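Local atomic coordinates of 3-hydroxyacyl-CoA dehydrogenase type-2 (Mycobacterium avium, PDB entry 3PPI), a protein that probably catalyses the NAD-dependent oxidation of 3-hydroxyacyl-CoA to 3-oxoacyl-CoA, as a tetrameric member of the short-chain dehydrogenase/reductase family. Residues A[33-38]-A[108-113]; A[43-48]-A[251-256]; A[131-136]-A[184-189]. All blocks are in the same frame, centred on the assembly; numbering follows the deposited sequence.

Interaction 1 (A[33-38]-A[108-113]); sequences AIVSGG and VVAHGG. With MG (magnesium ion), chain F.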
loop_
_atom_site.group_PDB
_atom_site.type_symbol
_atom_site.label_atom_id
_atom_site.label_comp_id
_atom_site.label_asym_id
_atom_site.label_seq_id
_atom_site.Cartn_x
_atom_site.Cartn_y
_atom_site.Cartn_z
ATOM N N ALA A 33 19.260 -17.837 18.482
ATOM C CA ALA A 33 18.446 -16.678 18.163
ATOM C C ALA A 33 18.490 -15.684 19.320
ATOM O O ALA A 33 18.702 -16.071 20.478
ATOM C CB ALA A 33 17.030 -17.110 17.911
ATOM N N ILE A 34 18.307 -14.409 18.998
ATOM C CA ILE A 34 18.135 -13.345 20.001
ATOM C C ILE A 34 16.729 -12.771 19.841
ATOM O O ILE A 34 16.303 -12.460 18.723
ATOM C CB ILE A 34 19.157 -12.192 19.800
ATOM C CG1 ILE A 34 20.576 -12.639 20.143
ATOM C CG2 ILE A 34 18.796 -10.969 20.669
ATOM C CD1 ILE A 34 21.636 -11.743 19.519
ATOM N N VAL A 35 16.006 -12.622 20.942
ATOM C CA VAL A 35 14.715 -11.944 20.900
ATOM C C VAL A 35 14.782 -10.702 21.755
ATOM O O VAL A 35 14.946 -10.806 22.982
ATOM C CB VAL A 35 13.570 -12.858 21.389
ATOM C CG1 VAL A 35 12.237 -12.129 21.337
ATOM C CG2 VAL A 35 13.505 -14.148 20.542
ATOM N N SER A 36 14.698 -9.528 21.122
ATOM C CA SER A 36 14.616 -8.274 21.878
ATOM C C SER A 36 13.209 -8.155 22.454
ATOM O O SER A 36 12.250 -8.623 21.861
ATOM C CB SER A 36 15.036 -7.043 21.040
ATOM O OG SER A 36 14.026 -6.595 20.154
ATOM N N GLY A 37 13.093 -7.563 23.638
ATOM C CA GLY A 37 11.849 -7.611 24.409
ATOM C C GLY A 37 11.449 -9.014 24.845
ATOM O O GLY A 37 10.263 -9.289 25.067
ATOM N N GLY A 38 12.431 -9.899 25.006
ATOM C CA GLY A 38 12.157 -11.315 25.234
ATOM C C GLY A 38 11.599 -11.670 26.603
ATOM O O GLY A 38 11.107 -12.770 26.788
ATOM N N VAL A 108 14.538 -11.894 16.452
ATOM C CA VAL A 108 13.217 -11.301 16.392
ATOM C C VAL A 108 13.275 -10.039 17.249
ATOM O O VAL A 108 13.545 -10.113 18.441
ATOM C CB VAL A 108 12.114 -12.295 16.885
ATOM C CG1 VAL A 108 10.755 -11.649 16.789
ATOM C CG2 VAL A 108 12.166 -13.632 16.070
ATOM N N VAL A 109 13.056 -8.881 16.630
ATOM C CA VAL A 109 13.171 -7.586 17.304
ATOM C C VAL A 109 11.778 -7.206 17.791
ATOM O O VAL A 109 10.969 -6.675 17.037
ATOM C CB VAL A 109 13.753 -6.526 16.351
ATOM C CG1 VAL A 109 14.027 -5.219 17.087
ATOM C CG2 VAL A 109 15.017 -7.041 15.696
ATOM N N ALA A 110 11.477 -7.518 19.042
ATOM C CA ALA A 110 10.103 -7.463 19.527
ATOM C C ALA A 110 9.929 -6.612 20.772
ATOM O O ALA A 110 8.933 -6.763 21.465
ATOM C CB ALA A 110 9.581 -8.891 19.787
ATOM N N HIS A 111 10.882 -5.734 21.072
ATOM C CA HIS A 111 10.715 -4.822 22.198
ATOM C C HIS A 111 9.496 -3.921 21.959
ATOM O O HIS A 111 9.320 -3.351 20.873
ATOM C CB HIS A 111 12.000 -4.032 22.521
ATOM C CG HIS A 111 12.559 -3.240 21.381
ATOM N ND1 HIS A 111 13.357 -3.798 20.406
ATOM C CD2 HIS A 111 12.475 -1.918 21.084
ATOM C CE1 HIS A 111 13.716 -2.864 19.543
ATOM N NE2 HIS A 111 13.181 -1.717 19.922
ATOM N N GLY A 112 8.642 -3.833 22.985
ATOM C CA GLY A 112 7.303 -3.249 22.861
ATOM C C GLY A 112 7.058 -2.037 23.750
ATOM O O GLY A 112 7.987 -1.317 24.130
ATOM N N GLY A 113 5.783 -1.833 24.084
ATOM C CA GLY A 113 5.332 -0.661 24.821
ATOM C C GLY A 113 4.646 0.348 23.916
ATOM O O GLY A 113 4.463 0.109 22.713
HETATM MG MG MG F . 8.486 -7.650 25.954
HETATM O O HOH W 1 7.826 -8.059 23.648
HETATM O O HOH W 2 9.207 -5.559 25.449
HETATM O O HOH W 3 9.698 -7.090 27.980
#

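Interaction 2 (A[43-48]-A[251-256]); sequences GEATVR and EFADAA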
loop_
_atom_site.group_PDB
_atom_site.type_symbol
_atom_site.label_atom_id
_atom_site.label_comp_id
_atom_site.label_asym_id
_atom_site.label_seq_id
_atom_site.Cartn_x
_atom_site.Cartn_y
_atom_site.Cartn_z
ATOM N N GLY A 43 7.470 -10.875 22.914
ATOM C CA GLY A 43 8.825 -11.413 22.922
ATOM C C GLY A 43 8.956 -12.691 23.734
ATOM O O GLY A 43 9.615 -13.628 23.300
ATOM N N GLU A 44 8.329 -12.735 24.909
ATOM C CA GLU A 44 8.345 -13.951 25.719
ATOM C C GLU A 44 7.755 -15.130 24.944
ATOM O O GLU A 44 8.331 -16.224 24.935
ATOM C CB GLU A 44 7.593 -13.750 27.044
ATOM C CG GLU A 44 7.392 -15.026 27.855
ATOM C CD GLU A 44 6.610 -14.796 29.152
ATOM O OE1 GLU A 44 6.334 -13.632 29.503
ATOM O OE2 GLU A 44 6.270 -15.797 29.819
ATOM N N ALA A 45 6.618 -14.916 24.292
ATOM C CA ALA A 45 5.968 -16.006 23.561
ATOM C C ALA A 45 6.875 -16.499 22.417
ATOM O O ALA A 45 6.942 -17.703 22.116
ATOM C CB ALA A 45 4.603 -15.559 23.033
ATOM N N THR A 46 7.594 -15.564 21.808
ATOM C CA THR A 46 8.532 -15.888 20.741
ATOM C C THR A 46 9.680 -16.715 21.307
ATOM O O THR A 46 10.015 -17.752 20.758
ATOM C CB THR A 46 9.059 -14.614 20.061
ATOM O OG1 THR A 46 7.940 -13.856 19.594
ATOM C CG2 THR A 46 10.000 -14.935 18.881
ATOM N N VAL A 47 10.250 -16.273 22.428
ATOM C CA VAL A 47 11.300 -17.044 23.088
ATOM C C VAL A 47 10.845 -18.487 23.368
ATOM O O VAL A 47 11.541 -19.448 23.005
ATOM C CB VAL A 47 11.770 -16.377 24.387
ATOM C CG1 VAL A 47 12.700 -17.321 25.177
ATOM C CG2 VAL A 47 12.475 -15.040 24.075
ATOM N N ARG A 48 9.684 -18.628 24.001
ATOM C CA ARG A 48 9.158 -19.946 24.354
ATOM C C ARG A 48 9.012 -20.824 23.102
ATOM O O ARG A 48 9.378 -21.995 23.117
ATOM C CB ARG A 48 7.811 -19.814 25.075
ATOM C CG ARG A 48 7.924 -19.238 26.481
ATOM C CD ARG A 48 6.584 -19.218 27.175
ATOM N NE ARG A 48 6.650 -18.609 28.509
ATOM C CZ ARG A 48 7.026 -19.248 29.616
ATOM N NH1 ARG A 48 7.400 -20.523 29.571
ATOM N NH2 ARG A 48 7.044 -18.600 30.775
ATOM N N GLU A 251 0.057 -16.305 18.986
ATOM C CA GLU A 251 -0.211 -16.060 17.540
ATOM C C GLU A 251 0.902 -15.263 16.889
ATOM O O GLU A 251 1.290 -15.538 15.740
ATOM C CB GLU A 251 -1.588 -15.417 17.330
ATOM C CG GLU A 251 -2.731 -16.441 17.565
ATOM C CD GLU A 251 -4.090 -15.821 17.906
ATOM O OE1 GLU A 251 -4.174 -14.641 18.320
ATOM O OE2 GLU A 251 -5.092 -16.545 17.763
ATOM N N PHE A 252 1.424 -14.275 17.613
ATOM C CA PHE A 252 2.568 -13.508 17.144
ATOM C C PHE A 252 3.788 -14.421 16.985
ATOM O O PHE A 252 4.490 -14.361 15.978
ATOM C CB PHE A 252 2.887 -12.378 18.134
ATOM C CG PHE A 252 4.088 -11.569 17.752
ATOM C CD1 PHE A 252 3.963 -10.447 16.970
ATOM C CD2 PHE A 252 5.358 -11.952 18.165
ATOM C CE1 PHE A 252 5.082 -9.705 16.605
ATOM C CE2 PHE A 252 6.466 -11.223 17.802
ATOM C CZ PHE A 252 6.327 -10.087 17.037
ATOM N N ALA A 253 4.052 -15.221 18.019
ATOM C CA ALA A 253 5.177 -16.148 18.022
ATOM C C ALA A 253 5.095 -17.112 16.848
ATOM O O ALA A 253 6.117 -17.444 16.241
ATOM C CB ALA A 253 5.232 -16.932 19.349
ATOM N N ASP A 254 3.881 -17.543 16.519
ATOM C CA ASP A 254 3.671 -18.480 15.414
ATOM C C ASP A 254 3.998 -17.818 14.065
ATOM O O ASP A 254 4.587 -18.444 13.198
ATOM C CB ASP A 254 2.225 -18.988 15.433
ATOM C CG ASP A 254 1.957 -20.039 14.382
ATOM O OD1 ASP A 254 2.517 -21.150 14.496
ATOM O OD2 ASP A 254 1.163 -19.768 13.466
ATOM N N ALA A 255 3.609 -16.557 13.894
ATOM C CA ALA A 255 3.954 -15.785 12.712
ATOM C C ALA A 255 5.459 -15.572 12.609
ATOM O O ALA A 255 6.043 -15.724 11.533
ATOM C CB ALA A 255 3.222 -14.439 12.726
ATOM N N ALA A 256 6.091 -15.235 13.728
ATOM C CA ALA A 256 7.538 -15.036 13.745
ATOM C C ALA A 256 8.237 -16.301 13.305
ATOM O O ALA A 256 9.116 -16.245 12.444
ATOM C CB ALA A 256 8.039 -14.589 15.127
#

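Interaction 3 (A[131-136]-A[184-189]); sequences GGFTKT and QTAYAA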
loop_
_atom_site.group_PDB
_atom_site.type_symbol
_atom_site.label_atom_id
_atom_site.label_comp_id
_atom_site.label_asym_id
_atom_site.label_seq_id
_atom_site.Cartn_x
_atom_site.Cartn_y
_atom_site.Cartn_z
ATOM N N GLY A 131 11.094 16.143 22.403
ATOM C CA GLY A 131 11.708 15.069 23.187
ATOM C C GLY A 131 10.914 13.771 23.190
ATOM O O GLY A 131 11.474 12.685 23.045
ATOM N N GLY A 132 9.604 13.890 23.357
ATOM C CA GLY A 132 8.713 12.746 23.339
ATOM C C GLY A 132 8.719 12.041 22.008
ATOM O O GLY A 132 8.754 10.810 21.957
ATOM N N PHE A 133 8.695 12.807 20.917
ATOM C CA PHE A 133 8.814 12.230 19.590
ATOM C C PHE A 133 10.155 11.505 19.405
ATOM O O PHE A 133 10.188 10.338 19.033
ATOM C CB PHE A 133 8.659 13.327 18.525
ATOM C CG PHE A 133 8.645 12.814 17.103
ATOM C CD1 PHE A 133 7.473 12.402 16.519
ATOM C CD2 PHE A 133 9.804 12.824 16.331
ATOM C CE1 PHE A 133 7.452 11.943 15.229
ATOM C CE2 PHE A 133 9.793 12.370 15.035
ATOM C CZ PHE A 133 8.615 11.929 14.470
ATOM N N THR A 134 11.266 12.195 19.653
ATOM C CA THR A 134 12.593 11.595 19.408
ATOM C C THR A 134 12.863 10.381 20.280
ATOM O O THR A 134 13.486 9.443 19.813
ATOM C CB THR A 134 13.738 12.596 19.561
ATOM O OG1 THR A 134 13.691 13.138 20.863
ATOM C CG2 THR A 134 13.606 13.731 18.550
ATOM N N LYS A 135 12.383 10.379 21.523
ATOM C CA LYS A 135 12.473 9.182 22.367
ATOM C C LYS A 135 11.806 7.960 21.732
ATOM O O LYS A 135 12.341 6.850 21.805
ATOM C CB LYS A 135 11.841 9.426 23.746
ATOM N N THR A 136 10.633 8.171 21.132
ATOM C CA THR A 136 9.884 7.115 20.477
ATOM C C THR A 136 10.596 6.608 19.232
ATOM O O THR A 136 10.734 5.386 19.030
ATOM C CB THR A 136 8.461 7.595 20.143
ATOM O OG1 THR A 136 7.827 7.972 21.372
ATOM C CG2 THR A 136 7.649 6.500 19.429
ATOM N N GLN A 184 -0.965 9.790 18.401
ATOM C CA GLN A 184 0.060 8.764 18.262
ATOM C C GLN A 184 0.911 8.957 16.993
ATOM O O GLN A 184 1.405 7.999 16.418
ATOM C CB GLN A 184 -0.578 7.370 18.330
ATOM C CG GLN A 184 -1.313 7.073 19.669
ATOM C CD GLN A 184 -0.382 6.868 20.879
ATOM O OE1 GLN A 184 0.757 6.405 20.748
ATOM N NE2 GLN A 184 -0.888 7.184 22.067
ATOM N N THR A 185 1.157 10.209 16.614
ATOM C CA THR A 185 2.040 10.496 15.488
ATOM C C THR A 185 3.478 9.989 15.706
ATOM O O THR A 185 4.115 9.560 14.739
ATOM C CB THR A 185 2.076 12.004 15.139
ATOM O OG1 THR A 185 2.425 12.766 16.303
ATOM C CG2 THR A 185 0.694 12.478 14.588
ATOM N N ALA A 186 3.990 10.025 16.945
ATOM C CA ALA A 186 5.356 9.545 17.219
ATOM C C ALA A 186 5.476 8.044 16.931
ATOM O O ALA A 186 6.353 7.607 16.177
ATOM C CB ALA A 186 5.762 9.844 18.637
ATOM N N TYR A 187 4.550 7.271 17.493
ATOM C CA TYR A 187 4.531 5.803 17.296
ATOM C C TYR A 187 4.296 5.439 15.826
ATOM O O TYR A 187 4.948 4.549 15.287
ATOM C CB TYR A 187 3.453 5.178 18.191
ATOM C CG TYR A 187 3.447 3.665 18.264
ATOM C CD1 TYR A 187 4.354 2.998 19.075
ATOM C CD2 TYR A 187 2.501 2.913 17.569
ATOM C CE1 TYR A 187 4.353 1.629 19.178
ATOM C CE2 TYR A 187 2.479 1.520 17.663
ATOM C CZ TYR A 187 3.407 0.882 18.480
ATOM O OH TYR A 187 3.436 -0.490 18.614
ATOM N N ALA A 188 3.401 6.163 15.172
ATOM C CA ALA A 188 3.083 5.932 13.775
ATOM C C ALA A 188 4.307 6.138 12.874
ATOM O O ALA A 188 4.616 5.306 11.997
ATOM C CB ALA A 188 1.925 6.878 13.334
ATOM N N ALA A 189 5.004 7.243 13.098
ATOM C CA ALA A 189 6.243 7.555 12.358
ATOM C C ALA A 189 7.323 6.482 12.559
ATOM O O ALA A 189 7.911 5.979 11.592
ATOM C CB ALA A 189 6.755 8.935 12.779
#

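Interaction 1 (A[33-38]-A[108-113])
Val35 and Val108, and after them Ser36 and Val109, lie side by side as parallel bridge pairs, each with its CA atoms 4.8 Å apart; the first pair sends its side chains to one face of the sheet, the second to the other. Val108 N gives its hydrogen to Ile34 O at 2.9 Å, and Ser36 N to Val108 O at 3.0 Å. The tight part lies at the strand ends, around the Ser36 hydroxyl. With chi1 at 79°, OG sits between the backbone N and the carbonyl carbon, 2.9 Å from His111 ND1 and in the imidazole plane. Ala110 N divides its hydrogen between Ser36 OG and Ser36 O, both bonds weak, and OG touches Val109 CG1 at 3.4 Å. His111 NE2 is held by Leu139 O, and the two bonds should restrain the rotation of the ring.

Gly37, at positive phi in a type II turn, forms the close end of the contact, its CA 3.7 Å from His111 CA and its carbonyl O turned to a hydrated magnesium ion at 2.6 Å. Waters on that ion bridge to Ala110 O and Gly112 N. The solvent side belongs to 108-113, where Gly112 and Gly113 are exposed.

This is the cleft at the strand ends of a Rossmann fold, where relatives bind the dinucleotide. Helix 41-52 covers Val35 and Val108, helix 130-156 covers Ile34 and Val109, and strand 56-61 flanks 31-36.

Interaction 2 (A[43-48]-A[251-256])
Ala253 places its methyl group against the backbone of helix 43-48: CB lies 3.3 Å from Ala45 O and 4.0 Å from Ala45 CB. The axes of the two short helical segments come within 8.0 Å of each other and cross at -54°, and the CA atoms of Thr46 and Ala253 are just 4.3 Å apart. So close an approach fits the small residues at the crossing, Ala45, Ala253 and Ala256.

Thr46 can be followed outward from this point. Its backbone N lies 3.7 Å from Ala253 CB, while its own CB serves to carry the two branches. OG1 lies beside the backbone N and anti to the carbonyl carbon (chi1 -56°), which carries it to the rim of the Phe252 ring, in plane and 3.5 Å from both CD2 and CE2. It therefore meets the aromatic edge, with its C-H bonds, and not the pi face. The hydroxyl bonds to Leu42 O one turn back in its own helix, so its polar demand is met without a partner across the contact. CG2, the other branch, runs anti to the backbone N and comes 4.2 Å from the Ala256 methyl.

No hydrogen bond joins the two segments, but just beyond 43-48 Arg49 forms a salt bridge with Asp254. On the outer side of helix 43-48, Arg48 makes an intrahelical salt bridge, gripping Glu44 OE2 side-on with NE and NH2, each at 3.1 Å and nearly in the guanidinium plane. Glu44 OE1 and Arg48 NH1 form further salt bridges with Lys66 and Glu73.

Both helices belong to the same layer of the Rossmann fold: Thr46 and Val47 rest on Val35 of strand 31-36, Phe252 and Ala256 rest on Ile215 of strand 210-217, and Asp254 and Ala255 meet the second subunit.

Interaction 3 (A[131-136]-A[184-189])
Segments 131-136 and 185-189 run as helices at 28° to each other, their axes approaching to 8.7 Å, with Phe133 and Ala186 the nearest pair at 5.0 Å between CA atoms. Phe133 reaches across because its CG is anti to the backbone N (chi1 -175°), so that one side of the ring borders the second helix. CD1 lies 3.6 Å from Ala186 CA, and CZ meets Ala189 CB at 3.9 Å, both obliquely to the ring.

Thr136 fills the next turn: its CB packs on Ala186 CB at 3.8 Å, and CG2 lies 3.7 Å from Ala186 C. The Ala186 methyl is thus held between the phenyl ring and the threonine.

The contact joins the N-terminal ends of helices 130-156 and 185-205. Phe133 stacks with Tyr145 of the third subunit, whose hydroxyl bonds to Thr185 OG1; this places it at a subunit interface, consistent with the tetramers of short-chain dehydrogenases, in which the corresponding helices pack between subunits.

The Thr136 hydroxyl gives its proton to Gly132 O at 3.0 Å and takes a weak bond from Val116 N. No hydrogen bond joins the two segments, which meet through apolar packing.

Overall arrangement
The three contacts tie together one Rossmann-type domain, whose parallel sheet is flanked by helices. Interaction 1 is central, about 5 Å from the centre of the chain, and joins neighbouring strands 31-36 and 103-109. Interaction 2 lies about 10 Å from it, centre to centre, and touches it directly: Val35 CB meets Val47 CG2 at 3.6 Å. Interaction 3, whose centre is about 19 Å from that of interaction 1, touches it where Gly113 O approaches Tyr187 CE1. Interactions 2 and 3 lie about 25 Å apart between centres. Along the chain, segments of interactions 1 and 2 alternate, whereas interaction 3 falls wholly between 43-48 and 251-256. Interactions 2 and 3 border different neighbouring subunits, so both lie near subunit interfaces of the tetramer.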